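Local structure of phosphoglycerate kinase (Coxiella burnetii, 4NG4) at residues N21-D32 with L143-T154; A163-A174 with I394-K402. The protein catalyses the reversible transfer of a phosphoryl group between ATP and (2R)-3-phosphoglycerate, a step of glycolysis, and acts as a monomer. One frame throughout, in Å; residues are numbered along the deposited sequence.

Contact 1 (N21-D32 with L143-T154)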
loop_
_atom_site.group_PDB
_atom_site.type_symbol
_atom_site.label_atom_id
_atom_site.label_comp_id
_atom_site.label_asym_id
_atom_site.label_seq_id
_atom_site.Cartn_x
_atom_site.Cartn_y
_atom_site.Cartn_z
ATOM N N ASN A 21 -28.499 -0.775 7.664
ATOM C CA ASN A 21 -29.405 -1.912 7.622
ATOM C C ASN A 21 -29.560 -2.453 6.195
ATOM O O ASN A 21 -30.079 -1.758 5.316
ATOM C CB ASN A 21 -30.756 -1.488 8.189
ATOM C CG ASN A 21 -31.876 -2.387 7.753
ATOM O OD1 ASN A 21 -32.126 -3.439 8.353
ATOM N ND2 ASN A 21 -32.572 -1.973 6.701
ATOM N N LEU A 22 -29.116 -3.694 5.977
ATOM C CA LEU A 22 -29.015 -4.280 4.620
ATOM C C LEU A 22 -30.120 -5.294 4.298
ATOM O O LEU A 22 -30.099 -5.915 3.227
ATOM C CB LEU A 22 -27.656 -4.962 4.442
ATOM C CG LEU A 22 -26.435 -4.243 5.017
ATOM C CD1 LEU A 22 -25.153 -4.914 4.529
ATOM C CD2 LEU A 22 -26.441 -2.771 4.655
ATOM N N HIS A 23 -31.068 -5.460 5.221
ATOM C CA HIS A 23 -32.173 -6.401 5.047
ATOM C C HIS A 23 -32.880 -6.171 3.711
ATOM O O HIS A 23 -33.466 -5.111 3.486
ATOM C CB HIS A 23 -33.185 -6.260 6.200
ATOM C CG HIS A 23 -34.066 -7.453 6.399
ATOM N ND1 HIS A 23 -34.452 -7.877 7.650
ATOM C CD2 HIS A 23 -34.619 -8.320 5.520
ATOM C CE1 HIS A 23 -35.208 -8.952 7.534
ATOM N NE2 HIS A 23 -35.330 -9.240 6.251
ATOM N N ASN A 24 -32.782 -7.163 2.823
ATOM C CA ASN A 24 -33.557 -7.210 1.575
ATOM C C ASN A 24 -33.213 -6.111 0.569
ATOM O O ASN A 24 -33.949 -5.892 -0.394
ATOM C CB ASN A 24 -35.066 -7.184 1.881
ATOM C CG ASN A 24 -35.859 -8.100 0.981
ATOM O OD1 ASN A 24 -36.106 -7.793 -0.186
ATOM N ND2 ASN A 24 -36.267 -9.236 1.524
ATOM N N LYS A 25 -32.093 -5.429 0.779
ATOM C CA LYS A 25 -31.694 -4.346 -0.107
ATOM C C LYS A 25 -30.778 -4.863 -1.212
ATOM O O LYS A 25 -30.216 -5.959 -1.112
ATOM C CB LYS A 25 -31.010 -3.229 0.688
ATOM C CG LYS A 25 -31.979 -2.341 1.472
ATOM C CD LYS A 25 -31.293 -1.059 1.937
ATOM C CE LYS A 25 -32.282 0.036 2.314
ATOM N NZ LYS A 25 -31.592 1.362 2.356
ATOM N N ARG A 26 -30.659 -4.077 -2.275
ATOM C CA ARG A 26 -29.678 -4.340 -3.324
ATOM C C ARG A 26 -28.389 -3.663 -2.916
ATOM O O ARG A 26 -28.362 -2.444 -2.751
ATOM C CB ARG A 26 -30.141 -3.782 -4.665
ATOM C CG ARG A 26 -31.373 -4.465 -5.241
ATOM C CD ARG A 26 -31.766 -3.799 -6.539
ATOM N NE ARG A 26 -32.379 -2.488 -6.317
ATOM C CZ ARG A 26 -32.303 -1.448 -7.154
ATOM N NH1 ARG A 26 -31.614 -1.522 -8.294
ATOM N NH2 ARG A 26 -32.917 -0.309 -6.843
ATOM N N VAL A 27 -27.333 -4.457 -2.743
ATOM C CA VAL A 27 -26.067 -3.962 -2.213
ATOM C C VAL A 27 -24.962 -4.232 -3.198
ATOM O O VAL A 27 -24.729 -5.373 -3.588
ATOM C CB VAL A 27 -25.707 -4.621 -0.864
ATOM C CG1 VAL A 27 -24.336 -4.151 -0.393
ATOM C CG2 VAL A 27 -26.777 -4.312 0.185
ATOM N N MET A 28 -24.270 -3.163 -3.566
ATOM C CA MET A 28 -23.208 -3.207 -4.553
ATOM C C MET A 28 -21.868 -3.040 -3.830
ATOM O O MET A 28 -21.555 -1.956 -3.331
ATOM C CB MET A 28 -23.443 -2.092 -5.570
ATOM C CG MET A 28 -22.932 -2.385 -6.962
ATOM S SD MET A 28 -23.425 -1.100 -8.126
ATOM C CE MET A 28 -23.989 -2.119 -9.491
ATOM N N ILE A 29 -21.103 -4.128 -3.748
ATOM C CA ILE A 29 -19.815 -4.136 -3.055
ATOM C C ILE A 29 -18.658 -4.113 -4.054
ATOM O O ILE A 29 -18.462 -5.067 -4.795
ATOM C CB ILE A 29 -19.665 -5.391 -2.171
ATOM C CG1 ILE A 29 -20.831 -5.503 -1.193
ATOM C CG2 ILE A 29 -18.353 -5.360 -1.398
ATOM C CD1 ILE A 29 -20.854 -6.832 -0.477
ATOM N N ARG A 30 -17.888 -3.027 -4.051
ATOM C CA ARG A 30 -16.678 -2.936 -4.863
ATOM C C ARG A 30 -15.524 -3.577 -4.104
ATOM O O ARG A 30 -15.106 -3.100 -3.037
ATOM C CB ARG A 30 -16.349 -1.478 -5.190
ATOM C CG ARG A 30 -15.072 -1.273 -6.049
ATOM C CD ARG A 30 -15.279 -1.649 -7.486
ATOM N NE ARG A 30 -14.211 -1.159 -8.355
ATOM C CZ ARG A 30 -13.037 -1.760 -8.543
ATOM N NH1 ARG A 30 -12.738 -2.885 -7.913
ATOM N NH2 ARG A 30 -12.142 -1.209 -9.351
ATOM N N GLU A 31 -14.993 -4.647 -4.679
ATOM C CA GLU A 31 -13.885 -5.380 -4.090
ATOM C C GLU A 31 -12.681 -5.400 -5.050
ATOM O O GLU A 31 -12.800 -5.068 -6.231
ATOM C CB GLU A 31 -14.325 -6.804 -3.772
ATOM C CG GLU A 31 -15.501 -6.909 -2.802
ATOM C CD GLU A 31 -15.096 -6.799 -1.349
ATOM O OE1 GLU A 31 -13.886 -6.724 -1.073
ATOM O OE2 GLU A 31 -16.004 -6.795 -0.475
ATOM N N ASP A 32 -11.521 -5.762 -4.498
ATOM C CA ASP A 32 -10.280 -5.964 -5.241
ATOM C C ASP A 32 -10.081 -7.473 -5.314
ATOM O O ASP A 32 -9.464 -8.078 -4.459
ATOM C CB ASP A 32 -9.110 -5.258 -4.542
ATOM C CG ASP A 32 -7.782 -5.396 -5.295
ATOM O OD1 ASP A 32 -7.725 -6.005 -6.388
ATOM O OD2 ASP A 32 -6.757 -4.885 -4.791
ATOM N N LEU A 143 -28.584 0.981 -10.321
ATOM C CA LEU A 143 -28.692 -0.467 -10.078
ATOM C C LEU A 143 -28.689 -0.902 -8.600
ATOM O O LEU A 143 -28.851 -2.094 -8.315
ATOM C CB LEU A 143 -27.559 -1.212 -10.816
ATOM C CG LEU A 143 -27.479 -1.067 -12.343
ATOM C CD1 LEU A 143 -26.098 -1.478 -12.834
ATOM C CD2 LEU A 143 -28.564 -1.878 -13.049
ATOM N N CYS A 144 -28.525 0.029 -7.662
ATOM C CA CYS A 144 -28.430 -0.361 -6.253
ATOM C C CYS A 144 -29.035 0.645 -5.268
ATOM O O CYS A 144 -29.112 1.847 -5.538
ATOM C CB CYS A 144 -26.966 -0.608 -5.887
ATOM S SG CYS A 144 -26.096 0.898 -5.459
ATOM N N ASP A 145 -29.457 0.121 -4.120
ATOM C CA ASP A 145 -29.896 0.942 -2.994
ATOM C C ASP A 145 -28.678 1.488 -2.255
ATOM O O ASP A 145 -28.615 2.679 -1.954
ATOM C CB ASP A 145 -30.727 0.117 -2.013
ATOM C CG ASP A 145 -32.022 -0.366 -2.607
ATOM O OD1 ASP A 145 -32.873 0.487 -2.931
ATOM O OD2 ASP A 145 -32.193 -1.601 -2.731
ATOM N N ILE A 146 -27.727 0.600 -1.953
ATOM C CA ILE A 146 -26.520 0.958 -1.209
ATOM C C ILE A 146 -25.256 0.565 -1.968
ATOM O O ILE A 146 -25.189 -0.520 -2.554
ATOM C CB ILE A 146 -26.477 0.273 0.178
ATOM C CG1 ILE A 146 -27.715 0.625 1.007
ATOM C CG2 ILE A 146 -25.215 0.683 0.932
ATOM C CD1 ILE A 146 -27.820 -0.174 2.270
ATOM N N PHE A 147 -24.262 1.455 -1.947
ATOM C CA PHE A 147 -22.936 1.160 -2.488
ATOM C C PHE A 147 -21.928 1.051 -1.359
ATOM O O PHE A 147 -21.867 1.928 -0.500
ATOM C CB PHE A 147 -22.490 2.251 -3.460
ATOM C CG PHE A 147 -21.103 2.042 -4.013
ATOM C CD1 PHE A 147 -20.797 0.895 -4.729
ATOM C CD2 PHE A 147 -20.105 2.988 -3.813
ATOM C CE1 PHE A 147 -19.538 0.691 -5.247
ATOM C CE2 PHE A 147 -18.834 2.787 -4.321
ATOM C CZ PHE A 147 -18.553 1.635 -5.043
ATOM N N VAL A 148 -21.134 -0.019 -1.380
ATOM C CA VAL A 148 -20.109 -0.255 -0.374
ATOM C C VAL A 148 -18.728 -0.278 -1.036
ATOM O O VAL A 148 -18.394 -1.241 -1.734
ATOM C CB VAL A 148 -20.350 -1.587 0.352
ATOM C CG1 VAL A 148 -19.366 -1.756 1.483
ATOM C CG2 VAL A 148 -21.747 -1.632 0.885
ATOM N N MET A 149 -17.948 0.788 -0.837
ATOM C CA MET A 149 -16.566 0.831 -1.301
ATOM C C MET A 149 -15.703 0.079 -0.318
ATOM O O MET A 149 -15.363 0.600 0.741
ATOM C CB MET A 149 -16.057 2.272 -1.452
ATOM C CG MET A 149 -14.594 2.397 -1.946
ATOM S SD MET A 149 -14.184 1.290 -3.310
ATOM C CE MET A 149 -12.798 2.136 -4.056
ATOM N N ASP A 150 -15.337 -1.141 -0.690
ATOM C CA ASP A 150 -14.526 -2.011 0.142
ATOM C C ASP A 150 -13.209 -2.337 -0.568
ATOM O O ASP A 150 -12.706 -3.449 -0.433
ATOM C CB ASP A 150 -15.321 -3.287 0.418
ATOM C CG ASP A 150 -14.727 -4.138 1.519
ATOM O OD1 ASP A 150 -14.334 -3.583 2.577
ATOM O OD2 ASP A 150 -14.673 -5.378 1.327
ATOM N N ALA A 151 -12.650 -1.363 -1.299
ATOM C CA ALA A 151 -11.478 -1.595 -2.168
ATOM C C ALA A 151 -10.360 -0.522 -2.064
ATOM O O ALA A 151 -10.092 0.221 -3.028
ATOM C CB ALA A 151 -11.947 -1.730 -3.610
ATOM N N PHE A 152 -9.691 -0.467 -0.908
ATOM C CA PHE A 152 -8.648 0.538 -0.660
ATOM C C PHE A 152 -7.516 0.524 -1.704
ATOM O O PHE A 152 -6.977 1.582 -2.048
ATOM C CB PHE A 152 -8.056 0.380 0.748
ATOM C CG PHE A 152 -7.057 1.454 1.121
ATOM C CD1 PHE A 152 -7.481 2.647 1.692
ATOM C CD2 PHE A 152 -5.704 1.273 0.905
ATOM C CE1 PHE A 152 -6.575 3.644 2.036
ATOM C CE2 PHE A 152 -4.797 2.259 1.251
ATOM C CZ PHE A 152 -5.234 3.449 1.815
ATOM N N ALA A 153 -7.142 -0.654 -2.201
ATOM C CA ALA A 153 -6.096 -0.743 -3.234
ATOM C C ALA A 153 -6.449 -0.011 -4.537
ATOM O O ALA A 153 -5.581 0.195 -5.386
ATOM C CB ALA A 153 -5.768 -2.191 -3.536
ATOM N N THR A 154 -7.715 0.373 -4.684
ATOM C CA THR A 154 -8.210 1.084 -5.862
ATOM C C THR A 154 -8.609 2.546 -5.567
ATOM O O THR A 154 -8.787 3.336 -6.505
ATOM C CB THR A 154 -9.431 0.322 -6.467
ATOM O OG1 THR A 154 -10.564 0.410 -5.591
ATOM C CG2 THR A 154 -9.102 -1.147 -6.662
#
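Arg30 CB lies obliquely against the Phe147 ring, 3.8 Å from Phe147 CZ, and Arg30 CG lies 3.9 Å from Met149 SD. The two strands, 26-31 and 146-149, are parallel neighbours in the Rossmann-like sheet of the N-terminal domain of phosphoglycerate kinase. Their backbones join by alternating bonds, among them Met28 N to Ile146 O and Val148 N to Met28 O. Met28, Arg30, Phe147 and Met149 share one face of the sheet. Val27, Ile29, Ile146 and Val148 share the other, where Val27 CG1 meets Val148 CG2 at 3.8 Å. A bend at chi2 (74°) carries the Arg30 guanidinium towards Ser161, bonded through NE, and His70, a predicted substrate-binding residue, bonded through NH1. Asp32, also predicted to bind substrate, follows the strand, so the C-terminal end of strand 26-31 leads into the probable substrate site. Glu31 OE2 is 2.7 Å from Asp150 OD2. Asp150 has hydrogen bonds of its own, OD1 with Leu177 N and OD2 with Thr54 OG1. At the other end Arg26 O accepts from both Ile146 N and Asp145 N. Asp145 returns a bond: its OD2 takes Arg26 N at 2.9 Å, nearly straight (170°), on the anti lone pair.

Contact 2 (A163-A174 with I394-K402)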
loop_
_atom_site.group_PDB
_atom_site.type_symbol
_atom_site.label_atom_id
_atom_site.label_comp_id
_atom_site.label_asym_id
_atom_site.label_seq_id
_atom_site.Cartn_x
_atom_site.Cartn_y
_atom_site.Cartn_z
ATOM N N ALA A 163 -15.322 5.845 -7.594
ATOM C CA ALA A 163 -15.548 7.234 -7.247
ATOM C C ALA A 163 -16.902 7.749 -7.743
ATOM O O ALA A 163 -17.723 8.220 -6.956
ATOM C CB ALA A 163 -14.430 8.069 -7.823
ATOM N N GLY A 164 -17.119 7.673 -9.053
ATOM C CA GLY A 164 -18.332 8.201 -9.673
ATOM C C GLY A 164 -19.603 7.594 -9.115
ATOM O O GLY A 164 -20.533 8.321 -8.768
ATOM N N VAL A 165 -19.642 6.265 -9.022
ATOM C CA VAL A 165 -20.827 5.573 -8.529
ATOM C C VAL A 165 -21.196 6.044 -7.124
ATOM O O VAL A 165 -22.380 6.302 -6.851
ATOM C CB VAL A 165 -20.683 4.032 -8.560
ATOM C CG1 VAL A 165 -19.501 3.558 -7.748
ATOM C CG2 VAL A 165 -21.956 3.384 -8.061
ATOM N N ALA A 166 -20.193 6.186 -6.256
ATOM C CA ALA A 166 -20.412 6.658 -4.882
ATOM C C ALA A 166 -20.912 8.105 -4.832
ATOM O O ALA A 166 -21.619 8.487 -3.896
ATOM C CB ALA A 166 -19.146 6.517 -4.043
ATOM N N ALA A 167 -20.549 8.900 -5.838
ATOM C CA ALA A 167 -21.009 10.277 -5.923
ATOM C C ALA A 167 -22.527 10.361 -6.082
ATOM O O ALA A 167 -23.154 11.269 -5.525
ATOM C CB ALA A 167 -20.314 11.003 -7.064
ATOM N N TYR A 168 -23.109 9.406 -6.818
ATOM C CA TYR A 168 -24.546 9.440 -7.183
ATOM C C TYR A 168 -25.415 8.278 -6.645
ATOM O O TYR A 168 -26.560 8.121 -7.070
ATOM C CB TYR A 168 -24.686 9.481 -8.715
ATOM C CG TYR A 168 -23.929 10.604 -9.387
ATOM C CD1 TYR A 168 -24.406 11.914 -9.341
ATOM C CD2 TYR A 168 -22.736 10.360 -10.071
ATOM C CE1 TYR A 168 -23.722 12.959 -9.952
ATOM C CE2 TYR A 168 -22.032 11.401 -10.691
ATOM C CZ TYR A 168 -22.540 12.701 -10.626
ATOM O OH TYR A 168 -21.871 13.745 -11.230
ATOM N N ALA A 169 -24.878 7.466 -5.734
ATOM C CA ALA A 169 -25.621 6.328 -5.177
ATOM C C ALA A 169 -26.469 6.769 -3.983
ATOM O O ALA A 169 -25.981 7.503 -3.123
ATOM C CB ALA A 169 -24.670 5.222 -4.764
ATOM N N LYS A 170 -27.729 6.314 -3.941
ATOM C CA LYS A 170 -28.690 6.628 -2.853
ATOM C C LYS A 170 -28.047 6.667 -1.476
ATOM O O LYS A 170 -28.245 7.604 -0.716
ATOM C CB LYS A 170 -29.812 5.579 -2.816
ATOM C CG LYS A 170 -31.064 5.922 -3.630
ATOM C CD LYS A 170 -31.633 4.696 -4.363
ATOM C CE LYS A 170 -30.818 4.396 -5.636
ATOM N NZ LYS A 170 -31.323 3.217 -6.409
ATOM N N LEU A 171 -27.262 5.636 -1.182
ATOM C CA LEU A 171 -26.597 5.475 0.103
ATOM C C LEU A 171 -25.191 4.915 -0.168
ATOM O O LEU A 171 -25.051 3.894 -0.841
ATOM C CB LEU A 171 -27.443 4.530 0.971
ATOM C CG LEU A 171 -27.696 4.837 2.455
ATOM C CD1 LEU A 171 -27.547 6.316 2.787
ATOM C CD2 LEU A 171 -29.081 4.336 2.886
ATOM N N ALA A 172 -24.153 5.602 0.307
ATOM C CA ALA A 172 -22.763 5.168 0.052
ATOM C C ALA A 172 -21.959 5.072 1.347
ATOM O O ALA A 172 -22.099 5.915 2.238
ATOM C CB ALA A 172 -22.079 6.104 -0.935
ATOM N N CYS A 173 -21.125 4.039 1.441
ATOM C CA CYS A 173 -20.351 3.768 2.649
ATOM C C CYS A 173 -19.087 2.961 2.335
ATOM O O CYS A 173 -18.843 2.584 1.186
ATOM C CB CYS A 173 -21.213 3.001 3.642
ATOM S SG CYS A 173 -21.718 1.421 3.023
ATOM N N ALA A 174 -18.290 2.710 3.369
ATOM C CA ALA A 174 -17.102 1.877 3.248
ATOM C C ALA A 174 -17.350 0.511 3.890
ATOM O O ALA A 174 -18.086 0.408 4.874
ATOM C CB ALA A 174 -15.915 2.567 3.896
ATOM N N ILE A 394 -12.348 7.886 -0.663
ATOM C CA ILE A 394 -12.561 8.242 0.742
ATOM C C ILE A 394 -13.270 9.581 0.892
ATOM O O ILE A 394 -14.151 9.742 1.745
ATOM C CB ILE A 394 -11.220 8.297 1.496
ATOM C CG1 ILE A 394 -10.635 6.883 1.625
ATOM C CG2 ILE A 394 -11.392 8.939 2.869
ATOM C CD1 ILE A 394 -9.116 6.829 1.554
ATOM N N LYS A 395 -12.886 10.540 0.062
ATOM C CA LYS A 395 -13.491 11.850 0.097
ATOM C C LYS A 395 -15.010 11.716 -0.002
ATOM O O LYS A 395 -15.742 12.218 0.854
ATOM C CB LYS A 395 -12.952 12.721 -1.041
ATOM C CG LYS A 395 -13.147 14.207 -0.805
ATOM C CD LYS A 395 -12.911 15.033 -2.064
ATOM C CE LYS A 395 -12.889 16.529 -1.745
ATOM N NZ LYS A 395 -13.157 17.390 -2.941
ATOM N N ILE A 396 -15.473 10.999 -1.024
ATOM C CA ILE A 396 -16.896 10.880 -1.290
ATOM C C ILE A 396 -17.619 10.125 -0.178
ATOM O O ILE A 396 -18.738 10.490 0.179
ATOM C CB ILE A 396 -17.185 10.216 -2.665
ATOM C CG1 ILE A 396 -16.479 10.979 -3.787
ATOM C CG2 ILE A 396 -18.696 10.182 -2.953
ATOM C CD1 ILE A 396 -16.840 10.493 -5.172
ATOM N N LEU A 397 -16.986 9.092 0.378
ATOM C CA LEU A 397 -17.622 8.307 1.442
ATOM C C LEU A 397 -17.949 9.159 2.674
ATOM O O LEU A 397 -18.966 8.930 3.342
ATOM C CB LEU A 397 -16.763 7.104 1.833
ATOM C CG LEU A 397 -16.733 5.950 0.831
ATOM C CD1 LEU A 397 -15.837 4.833 1.345
ATOM C CD2 LEU A 397 -18.128 5.420 0.536
ATOM N N THR A 398 -17.083 10.131 2.969
ATOM C CA THR A 398 -17.330 11.085 4.058
ATOM C C THR A 398 -18.367 12.144 3.663
ATOM O O THR A 398 -19.312 12.402 4.413
ATOM C CB THR A 398 -16.038 11.795 4.485
ATOM O OG1 THR A 398 -15.506 12.513 3.369
ATOM C CG2 THR A 398 -14.997 10.792 4.988
ATOM N N GLN A 399 -18.181 12.748 2.490
ATOM C CA GLN A 399 -19.151 13.704 1.942
ATOM C C GLN A 399 -20.598 13.214 2.054
ATOM O O GLN A 399 -21.509 14.008 2.252
ATOM C CB GLN A 399 -18.876 13.975 0.463
ATOM C CG GLN A 399 -17.730 14.914 0.167
ATOM C CD GLN A 399 -17.451 15.024 -1.337
ATOM O OE1 GLN A 399 -18.340 14.814 -2.160
ATOM N NE2 GLN A 399 -16.209 15.348 -1.693
ATOM N N ARG A 400 -20.796 11.906 1.892
ATOM C CA ARG A 400 -22.118 11.292 1.979
ATOM C C ARG A 400 -22.530 11.017 3.428
ATOM O O ARG A 400 -23.715 11.132 3.771
ATOM C CB ARG A 400 -22.155 10.000 1.155
ATOM C CG ARG A 400 -21.920 10.206 -0.351
ATOM C CD ARG A 400 -22.996 11.071 -1.005
ATOM N NE ARG A 400 -24.330 10.634 -0.616
ATOM C CZ ARG A 400 -24.927 9.535 -1.061
ATOM N NH1 ARG A 400 -24.341 8.741 -1.946
ATOM N NH2 ARG A 400 -26.134 9.227 -0.619
ATOM N N ALA A 401 -21.565 10.653 4.273
ATOM C CA ALA A 401 -21.803 10.488 5.711
ATOM C C ALA A 401 -22.384 11.765 6.304
ATOM O O ALA A 401 -23.391 11.743 7.032
ATOM C CB ALA A 401 -20.506 10.124 6.426
ATOM N N LYS A 402 -21.727 12.872 5.976
ATOM C CA LYS A 402 -22.214 14.201 6.309
ATOM C C LYS A 402 -23.688 14.364 5.941
ATOM O O LYS A 402 -24.465 14.939 6.700
ATOM C CB LYS A 402 -21.380 15.244 5.566
ATOM C CG LYS A 402 -21.469 16.645 6.143
ATOM C CD LYS A 402 -20.242 17.457 5.765
ATOM C CE LYS A 402 -20.196 18.780 6.506
ATOM N NZ LYS A 402 -18.880 19.455 6.301
#
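Ile396 and Leu397 make the apolar first shell, where the C-terminal helix 392-401 packs on the N-terminal domain's alpha/beta layer. Helix 394-401 runs nearly parallel to helix 163-168, at 6° and 9.2 Å between axes. It also lies over strand 171-174, an outermost strand of the parallel sheet. Ile396 divides its branches along the first helix. Its CG2 lies against Ala166, 3.9 Å from CB, and its CD1 reaches Ala167 CB at 4.0 Å. Small alanines at these positions let the isoleucine come close to the helix backbone. Leu397 points its two methyls at the strand instead. CD1 rests on Ala174 CB, and CD2 lies over the carbonyl group of Cys173.

Arg400 forms the polar shell. Its chain folds back at chi2 (-62°) and chi3 (-47°), which brings the guanidinium to the turn joining helix and strand. The carbonyls of Ala166, Ala169 and Lys170 all lie near its plane, at the edge. NH1 points to Ala169 O, though the modelled distance is too short to be trusted, and bonds weakly to Ala166 O. These carbonyls probably stabilise the positive charge. Ala172 CB lies 3.6 Å from Arg400 NH1. Further out, Lys170 NZ bonds to Cys144 O and ties the turn to the segment leading into the neighbouring strand 146-149. Arg400 NH2 bonds to Lys170 O at 2.7 Å, in the guanidinium plane but well above the carbonyl plane.

In the fold
From the N terminus the chain enters strand 26-31, passes through 64-69 and the strands beyond it, and returns at 146-149, where contact 1 closes a loop of 110 residues. Helix 160-168 then leads to strand 171-174, which lies beside 146-149 in the same sheet. The chain next builds the nucleotide-binding domain, which holds the ADP, before helix 392-401 comes back to close contact 2 across 219 residues. Contact 2 joins the C terminus to the N-terminal domain. The two loops are in series and neither nests nor crosses. They meet at the sheet: Phe147 N and Met149 N probably bond to Leu171 O and Cys173 O.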